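Local coordinates for protein O-methyltransferase, SAM-dependent (Legionella pneumophila subsp. pneumophila, PDB 3R3H) that probably transfers a methyl group from S-adenosylmethionine to a hydroxyl oxygen of its substrate, at residues Y13-L16 with L17-L21; K99-H102 with P103-E107; L125-L128 with L129-G133. All coordinates share one frame; numbering follows the deposited sequence.

Contact 1 of 3, residues Y13-L16 with L17-L21; sequences YKYL and LDISL
Two tyrosine-aliphatic pairs, Tyr13 with Leu17 and Tyr15 with Ile19, each span one turn near the C-terminal end of helix 10-20. Leu17 CD1 lies over a face of the Tyr13 ring, 4.1 Å from its centroid, in a CH-pi contact. Tyr13 CG stands anti to the backbone N (chi1 180°), which swings the ring along the helix toward Leu17. In the second pair Ile19 CG2 sits 3.8 Å above the plane of the Tyr15 ring, displaced toward its rim; a beta-branched residue suits this place because its methyl is held close to the backbone. Each pair is also tied by its backbone: Leu17 N to Tyr13 O, and Ile19 N to Tyr15 O, both 3.0 Å. At the last turn Leu16 O receives the Ser20 hydroxyl, OG at 3.1 Å and well above the carbonyl plane, besides a weak bond from Ser20 N. The small serine thus turns its polar group back onto its own helix in a buried place. Tyr13 OH bonds Glu47 at the start of helix 46-59, against which Leu16 and Leu17 also pack, while the second subunit receives Tyr15 at its Asn194 and Asp18 at its Lys198, placing helix 10-20 in the dimer interface.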
# COMPACT_ATOMS: atom_id res chain seq x y z
N TYR A 13 0.14 -8.22 15.76
CA TYR A 13 -1.02 -7.89 14.94
C TYR A 13 -1.98 -7.14 15.84
O TYR A 13 -2.68 -6.22 15.41
CB TYR A 13 -1.68 -9.17 14.43
CG TYR A 13 -2.90 -8.93 13.58
CD1 TYR A 13 -2.79 -8.29 12.35
CD2 TYR A 13 -4.16 -9.35 14.01
CE1 TYR A 13 -3.92 -8.07 11.55
CE2 TYR A 13 -5.29 -9.14 13.22
CZ TYR A 13 -5.16 -8.50 11.99
OH TYR A 13 -6.27 -8.27 11.21
N LYS A 14 -2.01 -7.55 17.11
CA LYS A 14 -2.85 -6.93 18.13
C LYS A 14 -2.43 -5.46 18.27
O LYS A 14 -3.28 -4.57 18.37
CB LYS A 14 -2.64 -7.64 19.47
CG LYS A 14 -3.90 -8.17 20.14
CD LYS A 14 -4.24 -9.60 19.69
CE LYS A 14 -4.75 -9.69 18.25
NZ LYS A 14 -5.06 -11.10 17.84
N TYR A 15 -1.12 -5.23 18.29
CA TYR A 15 -0.52 -3.90 18.42
C TYR A 15 -0.84 -3.06 17.18
O TYR A 15 -1.28 -1.91 17.28
CB TYR A 15 1.00 -4.04 18.58
CG TYR A 15 1.74 -2.74 18.85
CD1 TYR A 15 1.45 -1.97 19.98
CD2 TYR A 15 2.73 -2.27 17.98
CE1 TYR A 15 2.12 -0.76 20.23
CE2 TYR A 15 3.41 -1.07 18.22
CZ TYR A 15 3.09 -0.32 19.35
OH TYR A 15 3.73 0.88 19.58
N LEU A 16 -0.60 -3.64 16.01
CA LEU A 16 -0.85 -2.98 14.74
C LEU A 16 -2.27 -2.42 14.77
O LEU A 16 -2.50 -1.22 14.61
CB LEU A 16 -0.71 -3.99 13.60
CG LEU A 16 -0.92 -3.54 12.16
CD1 LEU A 16 -0.26 -4.54 11.22
CD2 LEU A 16 -2.40 -3.40 11.84
N LEU A 17 -3.21 -3.32 14.99
CA LEU A 17 -4.63 -2.97 15.07
C LEU A 17 -4.89 -1.82 16.05
O LEU A 17 -5.57 -0.85 15.72
CB LEU A 17 -5.41 -4.22 15.49
CG LEU A 17 -6.24 -5.05 14.50
CD1 LEU A 17 -5.72 -4.99 13.07
CD2 LEU A 17 -6.24 -6.49 15.02
N ASP A 18 -4.34 -1.96 17.26
CA ASP A 18 -4.51 -0.97 18.32
C ASP A 18 -4.13 0.45 17.92
O ASP A 18 -4.91 1.40 18.11
CB ASP A 18 -3.67 -1.38 19.53
CG ASP A 18 -3.90 -0.46 20.71
OD1 ASP A 18 -2.95 -0.25 21.50
OD2 ASP A 18 -5.04 0.04 20.85
N ILE A 19 -2.93 0.60 17.37
CA ILE A 19 -2.43 1.91 16.97
C ILE A 19 -2.96 2.45 15.63
O ILE A 19 -2.84 3.64 15.37
CB ILE A 19 -0.89 1.92 16.92
CG1 ILE A 19 -0.40 1.01 15.79
CG2 ILE A 19 -0.32 1.45 18.27
CD1 ILE A 19 1.09 1.15 15.50
N SER A 20 -3.54 1.61 14.79
CA SER A 20 -4.01 2.12 13.50
C SER A 20 -5.48 1.89 13.14
O SER A 20 -6.08 2.72 12.46
CB SER A 20 -3.13 1.59 12.35
OG SER A 20 -3.42 0.23 12.06
N LEU A 21 -6.05 0.77 13.58
CA LEU A 21 -7.45 0.49 13.25
C LEU A 21 -8.37 1.57 13.79
O LEU A 21 -8.48 1.76 15.00
CB LEU A 21 -7.90 -0.86 13.81
CG LEU A 21 -8.84 -1.72 12.96
CD1 LEU A 21 -9.58 -2.67 13.88
CD2 LEU A 21 -9.84 -0.88 12.17

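Contact 2 of 3, residues K99-H102 with P103-E107; sequences KHAH and PYWRE
Ala101, just before helix 102-107, and Trp105 in its first turn form the close-packed half of the contact. The methyl CB of Ala101 lies over the indole, 3.8 Å from the centroid of the five-membered ring and displaced toward the rim, and its nearest ring atom is Trp105 CE2 at 3.4 Å. A residue with nothing beyond CB lets the broad aromatic face settle against the backbone, and His102 N lies above the same ring. Trp105 CG is anti to its own carbonyl carbon (chi1 -67°), laying the indole back toward residues 101 and 102, while Trp105 N bonds Ala101 O at 3.0 Å. The buried indole N-H is satisfied by Gly72 O. Tyr104 turns a ring edge to Ala101 O, and it packs with Ala101 on Leu30 of helix 25-32. In the Rossmann-like methyltransferase fold, helix 102-107 belongs to the beta-alpha-beta crossover from strand 87-92 to strand 114-118. Pro103 suits its beginning, where a backbone N has no preceding helical carbonyl to bond. On the other side Pro103 and Arg106 are exposed and His102 partly so. Pro103 CD makes a CH-pi contact over one face of the His102 imidazole, and Arg106 NH1 comes to that ring's edge. The ring and guanidinium planes are 53° apart, and NH1 stays 4.2 Å from His102 NE2, so no side-chain hydrogen bond links the two. What ties this side down is backbone: Arg106 N to His102 O, 2.9 Å. The long arginine chain, bent at chi2, also touches Glu111.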
# COMPACT_ATOMS: atom_id res chain seq x y z
N LYS A 99 -26.37 -13.32 4.98
CA LYS A 99 -27.26 -12.49 5.77
C LYS A 99 -27.02 -11.19 5.05
O LYS A 99 -25.91 -10.92 4.58
CB LYS A 99 -26.79 -12.36 7.21
CG LYS A 99 -27.38 -13.39 8.13
CD LYS A 99 -26.86 -13.20 9.53
CE LYS A 99 -27.23 -14.39 10.40
NZ LYS A 99 -26.50 -14.41 11.70
N HIS A 100 -28.05 -10.38 4.91
CA HIS A 100 -27.85 -9.14 4.21
C HIS A 100 -27.16 -8.11 5.06
O HIS A 100 -27.28 -8.11 6.28
CB HIS A 100 -29.18 -8.67 3.71
CG HIS A 100 -29.81 -9.66 2.79
ND1 HIS A 100 -29.16 -10.12 1.66
CD2 HIS A 100 -30.97 -10.36 2.88
CE1 HIS A 100 -29.90 -11.06 1.09
NE2 HIS A 100 -31.00 -11.22 1.81
N ALA A 101 -26.42 -7.24 4.40
CA ALA A 101 -25.67 -6.22 5.09
C ALA A 101 -26.38 -4.89 5.19
O ALA A 101 -25.95 -4.01 5.94
CB ALA A 101 -24.32 -6.05 4.39
N HIS A 102 -27.48 -4.75 4.45
CA HIS A 102 -28.21 -3.49 4.43
C HIS A 102 -28.56 -2.89 5.80
O HIS A 102 -28.58 -1.67 5.95
CB HIS A 102 -29.44 -3.59 3.54
CG HIS A 102 -30.53 -4.47 4.07
ND1 HIS A 102 -30.67 -5.79 3.69
CD2 HIS A 102 -31.54 -4.22 4.94
CE1 HIS A 102 -31.72 -6.31 4.30
NE2 HIS A 102 -32.27 -5.38 5.06
N PRO A 103 -28.82 -3.74 6.81
CA PRO A 103 -29.14 -3.11 8.10
C PRO A 103 -27.98 -2.21 8.56
O PRO A 103 -28.18 -1.04 8.95
CB PRO A 103 -29.34 -4.31 9.03
CG PRO A 103 -29.90 -5.33 8.12
CD PRO A 103 -29.02 -5.19 6.89
N TYR A 104 -26.76 -2.76 8.50
CA TYR A 104 -25.57 -2.04 8.89
C TYR A 104 -25.31 -0.88 7.93
O TYR A 104 -24.92 0.22 8.36
CB TYR A 104 -24.37 -2.98 8.90
CG TYR A 104 -24.56 -4.14 9.84
CD1 TYR A 104 -25.15 -5.32 9.41
CD2 TYR A 104 -24.17 -4.03 11.17
CE1 TYR A 104 -25.35 -6.37 10.28
CE2 TYR A 104 -24.37 -5.07 12.06
CZ TYR A 104 -24.96 -6.24 11.61
OH TYR A 104 -25.18 -7.28 12.49
N TRP A 105 -25.51 -1.11 6.64
CA TRP A 105 -25.32 -0.05 5.67
C TRP A 105 -26.19 1.18 6.01
O TRP A 105 -25.72 2.31 5.92
CB TRP A 105 -25.63 -0.57 4.26
CG TRP A 105 -24.67 -1.64 3.74
CD1 TRP A 105 -23.43 -1.96 4.25
CD2 TRP A 105 -24.86 -2.48 2.60
NE1 TRP A 105 -22.86 -2.96 3.50
CE2 TRP A 105 -23.71 -3.30 2.48
CE3 TRP A 105 -25.89 -2.63 1.65
CZ2 TRP A 105 -23.56 -4.26 1.45
CZ3 TRP A 105 -25.75 -3.59 0.63
CH2 TRP A 105 -24.58 -4.39 0.54
N ARG A 106 -27.44 0.94 6.40
CA ARG A 106 -28.38 2.01 6.77
C ARG A 106 -27.88 2.73 8.00
O ARG A 106 -27.79 3.96 8.04
CB ARG A 106 -29.76 1.44 7.11
CG ARG A 106 -30.40 0.61 6.04
CD ARG A 106 -31.34 1.43 5.20
NE ARG A 106 -31.66 0.75 3.95
CZ ARG A 106 -32.13 -0.49 3.86
NH1 ARG A 106 -32.34 -1.21 4.97
NH2 ARG A 106 -32.40 -1.02 2.67
N GLU A 107 -27.59 1.94 9.02
CA GLU A 107 -27.09 2.43 10.29
C GLU A 107 -25.93 3.38 10.05
O GLU A 107 -25.79 4.39 10.75
CB GLU A 107 -26.66 1.25 11.15
CG GLU A 107 -25.91 1.59 12.42
CD GLU A 107 -25.33 0.35 13.10
OE1 GLU A 107 -24.34 0.50 13.86
OE2 GLU A 107 -25.86 -0.77 12.89

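Contact 3 of 3, residues L125-L128 with L129-G133; sequences LHSL and LNEGG
His126 O takes the backbone N-H of Asn130 at 2.8 Å. It is one of five successive i+4 to i bonds that close helix 121-132, which lies in the connection from strand 114-118 to strand 137-143 of the Rossmann-like methyltransferase fold. Leu129 N reaches Leu125 O at 3.0 Å, Glu131 N reaches Ser127 O at 2.9 Å, and Gly132 N reaches Leu128 O at 2.9 Å. The helix has two unlike sides. Leu125 and Leu128 are buried against strand 63-68, Leu125 on Leu65 and Leu67 and Leu128 on Leu65; leucines suit this face because their side chains have no polar atoms to satisfy. Leu129, partly exposed, leans on Lys158 and Leu159 of helix 149-159, and its CB passes 3.6 Å from Leu125 O. Partly exposed Ser127 uses its short hydroxyl to fasten the helix to the sheet, OG bonding Arg117 NH2 of the outermost strand 114-118. The outer side carries the exposed, polar Asn130 and Glu131. With its first torsion near -57° and a bend at chi2, Glu131 folds back so that CG passes close to the Ser127 carbonyl oxygen. Two glycines finish the run. Gly132 keeps helical angles, whereas Gly133 leaves them with a positive phi of 85°, a conformation that glycine adopts without crowding. Even so, Gly133 N still bonds Leu129 O at 2.8 Å.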
# COMPACT_ATOMS: atom_id res chain seq x y z
N LEU A 125 -20.12 -8.34 -14.72
CA LEU A 125 -19.11 -7.46 -15.31
C LEU A 125 -19.34 -7.17 -16.80
O LEU A 125 -19.06 -6.05 -17.26
CB LEU A 125 -17.70 -8.04 -15.12
CG LEU A 125 -17.22 -8.36 -13.70
CD1 LEU A 125 -15.71 -8.54 -13.73
CD2 LEU A 125 -17.60 -7.25 -12.71
N HIS A 126 -19.83 -8.14 -17.56
CA HIS A 126 -20.11 -7.86 -18.97
C HIS A 126 -21.29 -6.92 -19.02
O HIS A 126 -21.35 -6.00 -19.83
CB HIS A 126 -20.43 -9.13 -19.74
CG HIS A 126 -19.25 -10.04 -19.90
ND1 HIS A 126 -19.08 -11.18 -19.15
CD2 HIS A 126 -18.14 -9.92 -20.67
CE1 HIS A 126 -17.91 -11.73 -19.44
NE2 HIS A 126 -17.32 -10.98 -20.36
N SER A 127 -22.25 -7.16 -18.14
CA SER A 127 -23.43 -6.31 -18.06
C SER A 127 -23.02 -4.87 -17.77
O SER A 127 -23.57 -3.92 -18.34
CB SER A 127 -24.35 -6.82 -16.96
OG SER A 127 -25.07 -5.74 -16.41
N LEU A 128 -22.07 -4.72 -16.85
CA LEU A 128 -21.56 -3.40 -16.47
C LEU A 128 -20.86 -2.74 -17.65
O LEU A 128 -20.91 -1.51 -17.79
CB LEU A 128 -20.59 -3.53 -15.31
CG LEU A 128 -21.18 -3.78 -13.93
CD1 LEU A 128 -20.06 -4.03 -12.95
CD2 LEU A 128 -22.00 -2.59 -13.50
N LEU A 129 -20.20 -3.54 -18.47
CA LEU A 129 -19.51 -3.03 -19.65
C LEU A 129 -20.53 -2.56 -20.67
O LEU A 129 -20.47 -1.42 -21.14
CB LEU A 129 -18.62 -4.10 -20.28
CG LEU A 129 -17.14 -4.05 -19.94
CD1 LEU A 129 -16.40 -5.10 -20.76
CD2 LEU A 129 -16.59 -2.66 -20.25
N ASN A 130 -21.46 -3.46 -21.02
CA ASN A 130 -22.53 -3.17 -21.97
C ASN A 130 -23.15 -1.84 -21.56
O ASN A 130 -23.02 -0.82 -22.23
CB ASN A 130 -23.62 -4.25 -21.93
CG ASN A 130 -23.23 -5.54 -22.66
OD1 ASN A 130 -22.05 -5.92 -22.73
ND2 ASN A 130 -24.24 -6.25 -23.18
N GLU A 131 -23.81 -1.88 -20.41
CA GLU A 131 -24.51 -0.74 -19.85
C GLU A 131 -23.73 0.56 -19.66
O GLU A 131 -24.07 1.57 -20.26
CB GLU A 131 -25.16 -1.15 -18.53
CG GLU A 131 -26.12 -2.33 -18.68
CD GLU A 131 -27.10 -2.15 -19.84
OE1 GLU A 131 -27.89 -1.18 -19.82
OE2 GLU A 131 -27.09 -2.98 -20.78
N GLY A 132 -22.68 0.53 -18.84
CA GLY A 132 -21.94 1.74 -18.56
C GLY A 132 -20.67 2.10 -19.31
O GLY A 132 -20.05 3.12 -19.01
N GLY A 133 -20.26 1.27 -20.27
CA GLY A 133 -19.05 1.57 -21.01
C GLY A 133 -17.78 1.08 -20.33
O GLY A 133 -17.82 0.54 -19.23

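The three contacts come in series along the chain and do not touch: centres lie about 26 Å apart between contacts 1 and 2, about 26 Å between contacts 2 and 3, and about 39 Å between contacts 1 and 3, which sit on opposite sides of the chain's centre. Contact 1 belongs to helix 10-20, which precedes the strands of the central sheet in the chain and faces the second subunit. Contacts 2 and 3 lie on helices 102-107 and 121-132, which precede and follow strand 114-118, the outermost strand at one end of the sheet; neither meets another chain of the assembly. Contact 1 thus lies where the two subunits meet, while contacts 2 and 3 lie on two connecting helices of the probable methyltransferase core.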